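Long-range contacts in probable zinc protease (Pseudomonas aeruginosa, PDB 4NNZ), which is probably a zinc metallopeptidase of the M16 family, one subunit of a heterodimeric protease that would hydrolyse peptide bonds: residues Val18-Asp23 and Val198-Val203; Glu131-Thr136 and Gly164-Leu169; Glu182-Pro187 and Gln218-Arg223; Arg234-Tyr239 and Thr416-Leu421; Ala267-Gly272 and Tyr301-Arg306. One frame throughout, in Å; residues are numbered along the deposited sequence.

Contact 1 of 5, residues Val18-Asp23 and Val198-Val203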
# COMPACT_ATOMS: atom_id res chain seq x y z
N VAL A 18 19.97 -21.63 14.79
CA VAL A 18 20.45 -21.26 16.09
C VAL A 18 21.82 -20.65 15.96
O VAL A 18 22.66 -21.16 15.28
CB VAL A 18 20.48 -22.47 17.05
CG1 VAL A 18 20.94 -22.03 18.41
CG2 VAL A 18 19.11 -23.10 17.15
N ILE A 19 22.02 -19.51 16.59
CA ILE A 19 23.31 -18.88 16.58
C ILE A 19 23.80 -18.65 17.97
O ILE A 19 23.08 -18.15 18.79
CB ILE A 19 23.32 -17.58 15.79
CG1 ILE A 19 22.93 -17.85 14.35
CG2 ILE A 19 24.70 -17.00 15.80
CD1 ILE A 19 22.64 -16.63 13.53
N VAL A 20 25.02 -19.06 18.25
CA VAL A 20 25.58 -18.96 19.58
C VAL A 20 26.93 -18.30 19.63
O VAL A 20 27.83 -18.71 18.95
CB VAL A 20 25.73 -20.34 20.23
CG1 VAL A 20 26.19 -20.19 21.64
CG2 VAL A 20 24.43 -21.06 20.22
N ARG A 21 27.07 -17.30 20.47
CA ARG A 21 28.37 -16.74 20.74
C ARG A 21 28.72 -16.74 22.21
O ARG A 21 27.99 -16.26 23.03
CB ARG A 21 28.49 -15.34 20.22
CG ARG A 21 29.90 -14.87 20.33
CD ARG A 21 30.02 -13.46 19.86
NE ARG A 21 29.62 -13.38 18.48
CZ ARG A 21 29.68 -12.28 17.77
NH1 ARG A 21 30.12 -11.17 18.32
NH2 ARG A 21 29.29 -12.28 16.51
N GLU A 22 29.88 -17.29 22.52
CA GLU A 22 30.33 -17.41 23.88
C GLU A 22 31.10 -16.20 24.33
O GLU A 22 31.95 -15.73 23.64
CB GLU A 22 31.20 -18.64 23.99
CG GLU A 22 30.50 -19.89 23.53
CD GLU A 22 31.43 -21.05 23.33
OE1 GLU A 22 30.95 -22.20 23.24
OE2 GLU A 22 32.63 -20.81 23.24
N ASP A 23 30.73 -15.67 25.47
CA ASP A 23 31.48 -14.61 26.10
C ASP A 23 31.41 -14.85 27.59
O ASP A 23 30.38 -14.70 28.18
CB ASP A 23 30.84 -13.28 25.72
CG ASP A 23 31.52 -12.11 26.34
OD1 ASP A 23 32.18 -12.27 27.35
OD2 ASP A 23 31.37 -11.00 25.82
N VAL A 198 28.09 -19.21 28.03
CA VAL A 198 27.60 -20.55 27.77
C VAL A 198 28.48 -21.21 26.76
O VAL A 198 29.28 -20.58 26.13
CB VAL A 198 26.20 -20.58 27.17
CG1 VAL A 198 25.16 -20.21 28.18
CG2 VAL A 198 26.14 -19.71 25.95
N THR A 199 28.26 -22.50 26.60
CA THR A 199 28.95 -23.31 25.63
C THR A 199 28.02 -23.70 24.53
O THR A 199 26.90 -24.02 24.76
CB THR A 199 29.53 -24.56 26.27
OG1 THR A 199 28.48 -25.33 26.83
CG2 THR A 199 30.44 -24.17 27.35
N ALA A 200 28.53 -23.68 23.33
CA ALA A 200 27.72 -23.87 22.16
C ALA A 200 27.06 -25.20 22.17
O ALA A 200 25.99 -25.36 21.64
CB ALA A 200 28.55 -23.70 20.92
N ASP A 201 27.73 -26.18 22.72
CA ASP A 201 27.14 -27.49 22.88
C ASP A 201 26.04 -27.52 23.89
O ASP A 201 25.07 -28.23 23.75
CB ASP A 201 28.20 -28.51 23.15
CG ASP A 201 28.80 -29.01 21.90
OD1 ASP A 201 28.05 -29.46 21.03
OD2 ASP A 201 30.02 -28.93 21.76
N GLU A 202 26.21 -26.76 24.93
CA GLU A 202 25.20 -26.68 25.91
C GLU A 202 23.95 -26.12 25.29
O GLU A 202 22.90 -26.65 25.48
CB GLU A 202 25.69 -25.73 26.98
CG GLU A 202 25.04 -25.86 28.33
CD GLU A 202 25.95 -25.34 29.41
OE1 GLU A 202 26.17 -26.06 30.41
OE2 GLU A 202 26.47 -24.23 29.23
N VAL A 203 24.08 -25.04 24.54
CA VAL A 203 22.92 -24.43 23.91
C VAL A 203 22.28 -25.35 22.89
O VAL A 203 21.08 -25.46 22.81
CB VAL A 203 23.30 -23.11 23.24
CG1 VAL A 203 22.12 -22.52 22.50
CG2 VAL A 203 23.83 -22.12 24.23

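Contact 2 of 5, residues Glu131-Thr136 and Gly164-Leu169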
# COMPACT_ATOMS: atom_id res chain seq x y z
N GLU A 131 -3.50 3.05 22.18
CA GLU A 131 -2.11 3.36 21.97
C GLU A 131 -1.90 4.07 20.64
O GLU A 131 -1.04 4.88 20.54
CB GLU A 131 -1.26 2.09 22.09
CG GLU A 131 0.05 2.10 21.32
CD GLU A 131 0.99 1.00 21.72
OE1 GLU A 131 0.65 -0.16 21.52
OE2 GLU A 131 2.08 1.30 22.22
N ARG A 132 -2.67 3.73 19.63
CA ARG A 132 -2.58 4.42 18.38
C ARG A 132 -2.96 5.88 18.46
O ARG A 132 -2.36 6.69 17.83
CB ARG A 132 -3.44 3.74 17.33
CG ARG A 132 -2.93 3.99 15.95
CD ARG A 132 -3.99 3.98 14.89
NE ARG A 132 -3.84 5.15 14.06
CZ ARG A 132 -2.98 5.29 13.09
NH1 ARG A 132 -2.16 4.34 12.74
NH2 ARG A 132 -2.95 6.42 12.45
N ARG A 133 -4.01 6.18 19.18
CA ARG A 133 -4.42 7.54 19.34
C ARG A 133 -3.40 8.37 20.06
O ARG A 133 -3.09 9.45 19.66
CB ARG A 133 -5.63 7.57 20.24
CG ARG A 133 -6.92 7.13 19.63
CD ARG A 133 -8.06 7.85 20.30
NE ARG A 133 -8.03 7.76 21.76
CZ ARG A 133 -7.84 8.78 22.58
NH1 ARG A 133 -7.66 10.00 22.11
NH2 ARG A 133 -7.84 8.58 23.87
N LEU A 134 -2.96 7.88 21.19
CA LEU A 134 -2.09 8.63 22.04
C LEU A 134 -0.74 8.90 21.46
O LEU A 134 -0.23 9.99 21.55
CB LEU A 134 -1.93 7.90 23.35
CG LEU A 134 -2.84 8.20 24.54
CD1 LEU A 134 -4.00 9.07 24.15
CD2 LEU A 134 -3.33 6.94 25.19
N ARG A 135 -0.15 7.87 20.91
CA ARG A 135 1.20 7.95 20.45
C ARG A 135 1.39 8.22 18.99
O ARG A 135 2.48 8.44 18.59
CB ARG A 135 1.89 6.66 20.79
CG ARG A 135 2.06 6.43 22.25
CD ARG A 135 3.02 5.29 22.45
NE ARG A 135 2.66 4.51 23.61
CZ ARG A 135 3.27 4.61 24.78
NH1 ARG A 135 4.29 5.44 24.95
NH2 ARG A 135 2.86 3.85 25.78
N THR A 136 0.35 8.15 18.19
CA THR A 136 0.49 8.46 16.78
C THR A 136 -0.36 9.61 16.30
O THR A 136 0.12 10.56 15.79
CB THR A 136 0.21 7.24 15.92
OG1 THR A 136 1.10 6.21 16.28
CG2 THR A 136 0.40 7.53 14.50
N GLY A 164 -0.65 -0.17 12.75
CA GLY A 164 -1.85 -0.46 12.02
C GLY A 164 -2.71 0.75 11.82
O GLY A 164 -2.70 1.61 12.63
N TRP A 165 -3.43 0.83 10.73
CA TRP A 165 -4.38 1.89 10.53
C TRP A 165 -5.60 1.69 11.41
O TRP A 165 -5.98 0.59 11.67
CB TRP A 165 -4.79 1.98 9.07
CG TRP A 165 -3.71 2.22 8.08
CD1 TRP A 165 -3.26 1.35 7.16
CD2 TRP A 165 -2.97 3.40 7.88
NE1 TRP A 165 -2.30 1.90 6.41
CE2 TRP A 165 -2.10 3.18 6.83
CE3 TRP A 165 -2.95 4.64 8.51
CZ2 TRP A 165 -1.22 4.12 6.39
CZ3 TRP A 165 -2.11 5.57 8.06
CH2 TRP A 165 -1.25 5.31 7.02
N MET A 166 -6.20 2.75 11.87
CA MET A 166 -7.25 2.64 12.84
C MET A 166 -8.43 1.86 12.34
O MET A 166 -9.05 1.13 13.07
CB MET A 166 -7.68 4.00 13.34
CG MET A 166 -8.67 3.91 14.48
SD MET A 166 -8.02 3.25 16.00
CE MET A 166 -7.32 4.75 16.63
N ALA A 167 -8.72 2.03 11.08
CA ALA A 167 -9.79 1.32 10.47
C ALA A 167 -9.53 -0.15 10.53
O ALA A 167 -10.43 -0.91 10.72
CB ALA A 167 -9.94 1.78 9.05
N ASP A 168 -8.30 -0.56 10.32
CA ASP A 168 -7.95 -1.95 10.43
C ASP A 168 -8.03 -2.50 11.84
O ASP A 168 -8.55 -3.55 12.05
CB ASP A 168 -6.60 -2.24 9.78
CG ASP A 168 -6.52 -1.78 8.36
OD1 ASP A 168 -7.53 -1.42 7.80
OD2 ASP A 168 -5.45 -1.73 7.79
N LEU A 169 -7.53 -1.77 12.81
CA LEU A 169 -7.58 -2.19 14.18
C LEU A 169 -9.01 -2.29 14.59
O LEU A 169 -9.39 -3.16 15.31
CB LEU A 169 -6.87 -1.19 15.05
CG LEU A 169 -5.44 -0.88 14.68
CD1 LEU A 169 -4.93 0.31 15.43
CD2 LEU A 169 -4.52 -2.05 14.90

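Contact 3 of 5, residues Glu182-Pro187 and Gln218-Arg223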
# COMPACT_ATOMS: atom_id res chain seq x y z
N GLU A 182 -0.47 -18.78 13.19
CA GLU A 182 -0.27 -20.04 12.55
C GLU A 182 0.62 -19.94 11.37
O GLU A 182 1.39 -20.83 11.12
CB GLU A 182 -1.59 -20.56 12.03
CG GLU A 182 -2.35 -21.40 13.01
CD GLU A 182 -3.80 -21.54 12.64
OE1 GLU A 182 -4.27 -20.81 11.77
OE2 GLU A 182 -4.47 -22.39 13.22
N SER A 183 0.41 -18.92 10.58
CA SER A 183 1.15 -18.76 9.37
C SER A 183 2.60 -18.47 9.54
O SER A 183 3.39 -18.96 8.81
CB SER A 183 0.51 -17.70 8.52
OG SER A 183 -0.87 -17.78 8.65
N TRP A 184 2.94 -17.61 10.47
CA TRP A 184 4.26 -17.03 10.51
C TRP A 184 5.12 -17.35 11.69
O TRP A 184 6.31 -17.21 11.61
CB TRP A 184 4.15 -15.53 10.40
CG TRP A 184 3.55 -15.05 9.19
CD1 TRP A 184 2.37 -14.46 9.08
CD2 TRP A 184 4.12 -15.04 7.89
NE1 TRP A 184 2.13 -14.11 7.81
CE2 TRP A 184 3.21 -14.46 7.06
CE3 TRP A 184 5.31 -15.49 7.36
CZ2 TRP A 184 3.44 -14.30 5.74
CZ3 TRP A 184 5.53 -15.34 6.06
CH2 TRP A 184 4.61 -14.76 5.26
N TYR A 185 4.53 -17.71 12.80
CA TYR A 185 5.31 -18.01 13.96
C TYR A 185 5.72 -19.44 13.91
O TYR A 185 5.15 -20.27 14.56
CB TYR A 185 4.52 -17.71 15.21
CG TYR A 185 4.71 -16.33 15.72
CD1 TYR A 185 4.41 -15.24 14.95
CD2 TYR A 185 5.18 -16.11 16.97
CE1 TYR A 185 4.59 -13.96 15.41
CE2 TYR A 185 5.36 -14.84 17.44
CZ TYR A 185 5.06 -13.78 16.65
OH TYR A 185 5.25 -12.55 17.14
N ALA A 186 6.70 -19.73 13.11
CA ALA A 186 7.10 -21.07 12.91
C ALA A 186 8.60 -21.17 12.98
O ALA A 186 9.29 -20.24 12.68
CB ALA A 186 6.59 -21.56 11.59
N PRO A 187 9.10 -22.36 13.30
CA PRO A 187 10.51 -22.58 13.54
C PRO A 187 11.34 -22.26 12.35
O PRO A 187 12.41 -21.76 12.49
CB PRO A 187 10.56 -24.06 13.81
CG PRO A 187 9.18 -24.46 14.17
CD PRO A 187 8.29 -23.27 14.08
N GLN A 218 4.57 -24.97 6.57
CA GLN A 218 4.71 -24.28 5.31
C GLN A 218 4.38 -22.83 5.49
O GLN A 218 3.47 -22.48 6.20
CB GLN A 218 3.82 -24.89 4.26
CG GLN A 218 3.91 -24.20 2.92
CD GLN A 218 4.97 -24.79 2.05
OE1 GLN A 218 5.76 -24.08 1.46
NE2 GLN A 218 4.99 -26.09 1.96
N LEU A 219 5.13 -22.00 4.84
CA LEU A 219 5.03 -20.61 5.07
C LEU A 219 4.33 -20.02 3.91
O LEU A 219 4.32 -20.57 2.86
CB LEU A 219 6.41 -20.00 5.19
CG LEU A 219 6.85 -19.52 6.54
CD1 LEU A 219 6.42 -20.48 7.59
CD2 LEU A 219 8.35 -19.40 6.54
N PRO A 220 3.81 -18.83 4.09
CA PRO A 220 3.30 -18.07 2.98
C PRO A 220 4.44 -17.51 2.20
O PRO A 220 5.56 -17.57 2.65
CB PRO A 220 2.53 -16.97 3.65
CG PRO A 220 2.06 -17.58 4.89
CD PRO A 220 3.18 -18.42 5.35
N PRO A 221 4.20 -17.06 1.01
CA PRO A 221 5.26 -16.49 0.21
C PRO A 221 5.69 -15.18 0.79
O PRO A 221 4.88 -14.42 1.23
CB PRO A 221 4.62 -16.28 -1.14
CG PRO A 221 3.20 -16.66 -0.98
CD PRO A 221 2.88 -16.81 0.43
N ALA A 222 6.98 -14.94 0.82
CA ALA A 222 7.49 -13.70 1.31
C ALA A 222 8.36 -13.01 0.30
O ALA A 222 9.34 -13.55 -0.12
CB ALA A 222 8.27 -13.95 2.58
N ARG A 223 8.01 -11.80 -0.06
CA ARG A 223 8.76 -11.06 -1.03
C ARG A 223 9.44 -9.83 -0.47
O ARG A 223 8.86 -9.13 0.28
CB ARG A 223 7.83 -10.66 -2.15
CG ARG A 223 7.00 -11.80 -2.70
CD ARG A 223 7.63 -12.35 -3.95
NE ARG A 223 6.78 -13.29 -4.62
CZ ARG A 223 6.82 -14.59 -4.40
NH1 ARG A 223 7.65 -15.06 -3.52
NH2 ARG A 223 6.03 -15.41 -5.04

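Contact 4 of 5, residues Arg234-Tyr239 and Thr416-Leu421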
# COMPACT_ATOMS: atom_id res chain seq x y z
N ARG A 234 7.21 13.78 -4.99
CA ARG A 234 6.02 13.91 -4.18
C ARG A 234 6.26 14.96 -3.13
O ARG A 234 7.17 14.85 -2.41
CB ARG A 234 5.69 12.61 -3.46
CG ARG A 234 5.50 11.39 -4.31
CD ARG A 234 6.82 10.84 -4.76
NE ARG A 234 7.17 9.69 -3.98
CZ ARG A 234 8.35 9.15 -3.98
NH1 ARG A 234 9.31 9.62 -4.72
NH2 ARG A 234 8.56 8.10 -3.26
N ARG A 235 5.40 15.95 -3.05
CA ARG A 235 5.49 16.95 -2.03
C ARG A 235 4.26 16.92 -1.14
O ARG A 235 3.19 16.89 -1.63
CB ARG A 235 5.67 18.30 -2.68
CG ARG A 235 6.72 18.27 -3.75
CD ARG A 235 6.97 19.60 -4.40
NE ARG A 235 7.25 20.60 -3.41
CZ ARG A 235 8.46 20.98 -3.06
NH1 ARG A 235 9.53 20.47 -3.62
NH2 ARG A 235 8.56 21.88 -2.13
N LEU A 236 4.44 16.91 0.18
CA LEU A 236 3.34 16.87 1.14
C LEU A 236 3.27 18.10 1.99
O LEU A 236 4.26 18.64 2.33
CB LEU A 236 3.47 15.71 2.09
CG LEU A 236 2.81 14.44 1.69
CD1 LEU A 236 3.63 13.88 0.57
CD2 LEU A 236 2.83 13.51 2.86
N LYS A 237 2.07 18.54 2.29
CA LYS A 237 1.88 19.60 3.23
C LYS A 237 0.93 19.15 4.29
O LYS A 237 -0.16 18.79 3.99
CB LYS A 237 1.29 20.80 2.53
CG LYS A 237 1.67 22.09 3.18
CD LYS A 237 1.04 23.27 2.51
CE LYS A 237 1.94 23.77 1.42
NZ LYS A 237 1.93 25.24 1.29
N LEU A 238 1.36 19.16 5.53
CA LEU A 238 0.54 18.74 6.63
C LEU A 238 0.48 19.76 7.72
O LEU A 238 1.47 20.24 8.15
CB LEU A 238 1.09 17.48 7.23
CG LEU A 238 1.11 16.27 6.36
CD1 LEU A 238 2.27 15.39 6.75
CD2 LEU A 238 -0.21 15.56 6.56
N TYR A 239 -0.72 20.02 8.19
CA TYR A 239 -0.91 20.92 9.29
C TYR A 239 -1.20 20.13 10.53
O TYR A 239 -2.11 19.34 10.58
CB TYR A 239 -2.05 21.84 8.98
CG TYR A 239 -1.75 22.79 7.87
CD1 TYR A 239 -1.09 23.95 8.11
CD2 TYR A 239 -2.12 22.51 6.59
CE1 TYR A 239 -0.82 24.82 7.12
CE2 TYR A 239 -1.85 23.37 5.59
CZ TYR A 239 -1.20 24.53 5.86
OH TYR A 239 -0.91 25.38 4.86
N THR A 416 10.58 12.34 -1.79
CA THR A 416 9.37 12.68 -1.09
C THR A 416 9.74 13.75 -0.10
O THR A 416 10.57 13.56 0.72
CB THR A 416 8.81 11.51 -0.30
OG1 THR A 416 8.85 10.34 -1.07
CG2 THR A 416 7.44 11.74 0.08
N LEU A 417 9.10 14.88 -0.20
CA LEU A 417 9.35 15.98 0.68
C LEU A 417 8.07 16.38 1.38
O LEU A 417 7.07 16.52 0.76
CB LEU A 417 9.90 17.16 -0.10
CG LEU A 417 10.00 18.47 0.63
CD1 LEU A 417 11.10 19.31 0.05
CD2 LEU A 417 8.70 19.21 0.60
N ALA A 418 8.12 16.56 2.68
CA ALA A 418 6.95 16.98 3.41
C ALA A 418 7.14 18.19 4.29
O ALA A 418 8.07 18.24 5.01
CB ALA A 418 6.42 15.84 4.23
N GLN A 419 6.23 19.14 4.26
CA GLN A 419 6.27 20.28 5.14
C GLN A 419 5.30 20.04 6.26
O GLN A 419 4.16 19.77 6.03
CB GLN A 419 5.89 21.55 4.40
CG GLN A 419 6.65 21.74 3.11
CD GLN A 419 6.63 23.13 2.53
OE1 GLN A 419 5.67 23.85 2.61
NE2 GLN A 419 7.70 23.49 1.90
N VAL A 420 5.79 20.10 7.47
CA VAL A 420 4.92 19.93 8.59
C VAL A 420 4.71 21.26 9.22
O VAL A 420 5.61 21.84 9.71
CB VAL A 420 5.53 18.99 9.60
CG1 VAL A 420 4.52 18.64 10.65
CG2 VAL A 420 6.05 17.75 8.94
N LEU A 421 3.50 21.73 9.18
CA LEU A 421 3.24 23.07 9.59
C LEU A 421 2.33 23.19 10.75
O LEU A 421 1.46 22.40 10.95
CB LEU A 421 2.69 23.88 8.44
CG LEU A 421 3.68 24.10 7.32
CD1 LEU A 421 2.94 24.67 6.16
CD2 LEU A 421 4.75 25.04 7.75

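Contact 5 of 5, residues Ala267-Gly272 and Tyr301-Arg306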
# COMPACT_ATOMS: atom_id res chain seq x y z
N ALA A 267 28.44 3.70 0.59
CA ALA A 267 28.65 5.07 0.23
C ALA A 267 27.54 5.96 0.75
O ALA A 267 27.77 7.05 1.16
CB ALA A 267 28.77 5.20 -1.25
N LEU A 268 26.33 5.48 0.73
CA LEU A 268 25.23 6.19 1.32
C LEU A 268 25.31 6.34 2.84
O LEU A 268 24.94 7.35 3.37
CB LEU A 268 23.92 5.57 0.89
CG LEU A 268 23.55 5.90 -0.53
CD1 LEU A 268 22.36 5.10 -0.95
CD2 LEU A 268 23.27 7.37 -0.69
N ARG A 269 25.78 5.33 3.52
CA ARG A 269 25.94 5.40 4.95
C ARG A 269 26.95 6.45 5.31
O ARG A 269 26.74 7.23 6.19
CB ARG A 269 26.39 4.05 5.46
CG ARG A 269 25.61 2.94 4.83
CD ARG A 269 26.06 1.58 5.28
NE ARG A 269 26.33 1.52 6.70
CZ ARG A 269 26.99 0.54 7.28
NH1 ARG A 269 27.44 -0.45 6.57
NH2 ARG A 269 27.19 0.54 8.56
N LEU A 270 28.03 6.47 4.57
CA LEU A 270 29.08 7.43 4.72
C LEU A 270 28.57 8.83 4.44
O LEU A 270 28.97 9.76 5.08
CB LEU A 270 30.24 7.07 3.80
CG LEU A 270 31.56 6.52 4.33
CD1 LEU A 270 32.07 7.31 5.49
CD2 LEU A 270 31.44 5.08 4.74
N ILE A 271 27.69 8.99 3.47
CA ILE A 271 27.15 10.30 3.17
C ILE A 271 26.36 10.85 4.33
O ILE A 271 26.41 12.03 4.59
CB ILE A 271 26.35 10.32 1.86
CG1 ILE A 271 27.27 10.31 0.67
CG2 ILE A 271 25.50 11.55 1.70
CD1 ILE A 271 26.62 9.80 -0.57
N GLY A 272 25.61 10.01 5.01
CA GLY A 272 24.88 10.47 6.14
C GLY A 272 25.77 10.99 7.22
O GLY A 272 25.49 11.97 7.82
N TYR A 301 19.42 6.94 7.77
CA TYR A 301 19.34 5.95 6.71
C TYR A 301 19.59 4.56 7.25
O TYR A 301 20.65 4.32 7.75
CB TYR A 301 20.39 6.26 5.66
CG TYR A 301 20.61 5.20 4.62
CD1 TYR A 301 19.57 4.69 3.91
CD2 TYR A 301 21.87 4.74 4.34
CE1 TYR A 301 19.76 3.75 2.97
CE2 TYR A 301 22.07 3.79 3.39
CZ TYR A 301 20.99 3.31 2.70
OH TYR A 301 21.15 2.37 1.75
N ASP A 302 18.65 3.64 7.13
CA ASP A 302 18.90 2.27 7.54
C ASP A 302 19.32 1.45 6.36
O ASP A 302 18.58 1.26 5.45
CB ASP A 302 17.67 1.64 8.16
CG ASP A 302 17.93 0.26 8.69
OD1 ASP A 302 18.97 -0.30 8.38
OD2 ASP A 302 17.09 -0.29 9.41
N ALA A 303 20.55 0.98 6.40
CA ALA A 303 21.14 0.24 5.33
C ALA A 303 20.88 -1.23 5.43
O ALA A 303 21.26 -1.97 4.57
CB ALA A 303 22.62 0.49 5.30
N PHE A 304 20.23 -1.65 6.50
CA PHE A 304 20.04 -3.06 6.76
C PHE A 304 18.62 -3.56 6.67
O PHE A 304 18.17 -4.29 7.49
CB PHE A 304 20.68 -3.46 8.07
CG PHE A 304 22.11 -3.12 8.15
CD1 PHE A 304 23.03 -3.91 7.58
CD2 PHE A 304 22.51 -1.98 8.76
CE1 PHE A 304 24.34 -3.61 7.62
CE2 PHE A 304 23.82 -1.65 8.80
CZ PHE A 304 24.74 -2.47 8.24
N ASN A 305 17.91 -3.12 5.65
CA ASN A 305 16.58 -3.60 5.34
C ASN A 305 16.49 -4.88 4.54
O ASN A 305 17.35 -5.23 3.80
CB ASN A 305 15.77 -2.52 4.64
CG ASN A 305 15.27 -1.47 5.57
OD1 ASN A 305 14.83 -1.75 6.67
ND2 ASN A 305 15.31 -0.25 5.14
N ARG A 306 15.37 -5.53 4.69
CA ARG A 306 15.02 -6.69 3.94
C ARG A 306 14.96 -6.33 2.49
O ARG A 306 15.37 -7.07 1.65
CB ARG A 306 13.63 -7.04 4.36
CG ARG A 306 13.24 -8.46 4.38
CD ARG A 306 11.82 -8.49 4.86
NE ARG A 306 11.04 -9.42 4.11
CZ ARG A 306 9.81 -9.23 3.68
NH1 ARG A 306 9.17 -8.12 3.89
NH2 ARG A 306 9.24 -10.18 3.01

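Contact 1 of 5, residues Val18-Asp23 and Val198-Val203
V18, V20 and E22, alternate residues of strand 17-22, meet the start of helix 200-211, and the contact changes from apolar to polar along the strand. The strand belongs to the mixed six-stranded sheet, between strands 7-11 and 190-196, and the helix follows strand 190-196 in the chain. V18 touches lightly, its CG1 lying 4.3 Å from V203 CG1. V20 carries more of the apolar contact. Its CG1 is anti to the backbone N (chi1 -175°) and lies 4.0 Å from A200 CA, with V198 CG2 also in touch. Its other methyl, CG2, meets V203 tip to tip, 3.6 Å from V203 CG1; V203 also touches V194 of strand 190-196.

At E22 the character changes. CG is anti to the carbonyl carbon (chi1 -56°), and the extended chain beyond it takes the carboxylate to the first turn of the helix. There OE1 accepts from A200 N at 2.8 Å, through its anti lone pair and with a moderately bent N-H...O angle of 145°. The same oxygen lies 3.3 Å from T199 CA.

This is a worked example of a helix N-terminus with two early N-H groups bound by side chains: A200 N by E22 OE1 and E202 N by the N-cap T199 OG1. The positive end of the helix dipole would probably favour the ionised form of E22.

Contact 2 of 5, residues Glu131-Thr136 and Gly164-Leu169
The N-terminus of helix 166-171 packs against the long helix 118-137, and R132 reaches across to the loop residue G164 just ahead of the N-cap, W165. R132 NH1 donates to G164 O at 2.8 Å. The bond is bent, 131° at the hydrogen, and the donor is tilted 35° from the carbonyl plane. Behind this polar tip the aliphatic part touches two apolar side chains: R132 CD lies 3.8 Å from L169 CD1, the two side chains crossing at about a right angle, and 3.8 Å from M166 CE. The methionine chain, bent at chi2 and chi3, also brings CE to 3.9 Å from R133 CG. G164 has a positive phi of 103°, a backbone shape suited to glycine.

The guanidinium has two more partners, in salt bridges from NH1 to E146 and from NH2 to D137. W165 N donates to T47 OG1, while the W165 side chain packs on A155 of the second subunit. R132 thus links its own helix 118-137 to helices 140-152 and 166-171.

Contact 3 of 5, residues Glu182-Pro187 and Gln218-Arg223
S183 and L219 mark the closest backbone approach, their CA atoms 6.1 Å apart, where the last turn of helix 174-184 meets an irregular segment. The chief side-chain event is a proline lying on a tryptophan. P220 covers one face of the W184 indole in a CH-pi contact, with P220 CD 3.9 Å from the centroid of the six-membered ring of W184 and only 10° off its normal. The neighbouring P220 CB comes to 3.4 Å from W184 CH2, so the pyrrolidine lies over the six-membered ring, with CD above its centroid and P220 CG, 3.6 Å above the plane of the W184 indole, nearer the rim. P221 O approaches the same ring at its edge, near its plane.

L219 meets the helix end through CD1, which sits 3.6 Å from S183 O and 4.1 Å from A186 CB. S183 CB adds a touch on P220 CG at 3.9 Å, while S183 OG is hydrogen-bonded within its own helix to H179 O. Beyond the helix the chain bends sharply through an inverse gamma turn centred on Y185.

The segment 218-223 belongs to the long connection between helix 200-211 and strand 233-240, which joins the two sheets of the chain. W180 and Y41 make edge-to-face contacts with W184, and farther along R223 forms a salt bridge to D176 of the second subunit.

Contact 4 of 5, residues Arg234-Tyr239 and Thr416-Leu421
R235 with L417, K237 with Q419 and Y239 with L421 lie side by side on one face of a parallel strand pair, pointing the same way. The pair joins strand 233-240, outermost within this chain, to strand 415-422 in a mixed five-stranded sheet, and backbone bonds such as L421 N to L238 O (2.7 Å) hold its register. L417 CD2 lies over one face of the R235 guanidinium, 3.8 Å above the plane and offset toward the rim, while R235 NH1 forms a salt bridge to E329 of helix 325-341. Y239 CD1 packs 3.8 Å from L421 CB.

The opposite face carries L236, whose CB meets A418 CB at 3.6 Å, facing helix 140-152. On the other side of strand 233-240, R234 to K237 pair antiparallel with a strand of the second subunit, extending the sheet. R234 crosses T416 obliquely. R234 NH2 lies 3.1 Å from T416 OG1, which sits over a guanidinium face at a poor bonding angle; NH1 and NH2 bond G232 O and N252 OD1, and NE makes a weak bond to A151 O.

Contact 5 of 5, residues Ala267-Gly272 and Tyr301-Arg306
The tip of the F304 ring stands over the flat face of the R269 guanidinium, so that the ring meets it by its CZ corner rather than in a face-to-face stack, the two planes being 74° apart. F304 CZ is 3.5 Å above the R269 guanidinium plane, offset toward its rim. R269 NH1 lies 3.8 Å from F304 CZ. Lower on the same side chain, R269 CD packs 3.6 Å from A303 CB, and R269 CG reaches the edge of the Y301 ring, near its plane, at 3.9 Å from CE2. L268 completes the apolar part, its CB 3.6 Å from Y301 CE2; the two side chains cross at about a right angle.

The loop that presents A303 and F304 is shaped by an Asx turn: D302 OD1 accepts from F304 N at 2.6 Å, with an angle of 161° at the hydrogen. Polar ends are settled elsewhere: R269 NH1 binds D390, in a salt bridge, and N266, and Y301 OH is bonded to P254 O.

Helix 262-276 therefore leans on the loop that joins strand 294-301 to strand 309-317, while helices 346-364 and 386-396 pack round R269.

The five contacts illustrate how chemistry follows place in the fold. Contacts 2 and 4 are buried, whereas contacts 1, 3 and 5 are only partly so. Contact 4 is the sole strand pair and depends on regular backbone bonding; contacts 1 and 2 each have one hydrogen bond between side chain and backbone at or just before a helix start, accepted by E22 in the first and donated by R132 in the second; contacts 3 and 5 rely on aromatic and apolar packing against loops. Contacts 1 and 4 serve different sheets on opposite sides of the chain's centre. Helix 140-152 borders contacts 2 and 4. Contacts 3 and 5 touch through R223 and R306, and contacts 2, 3 and 4 reach the second subunit.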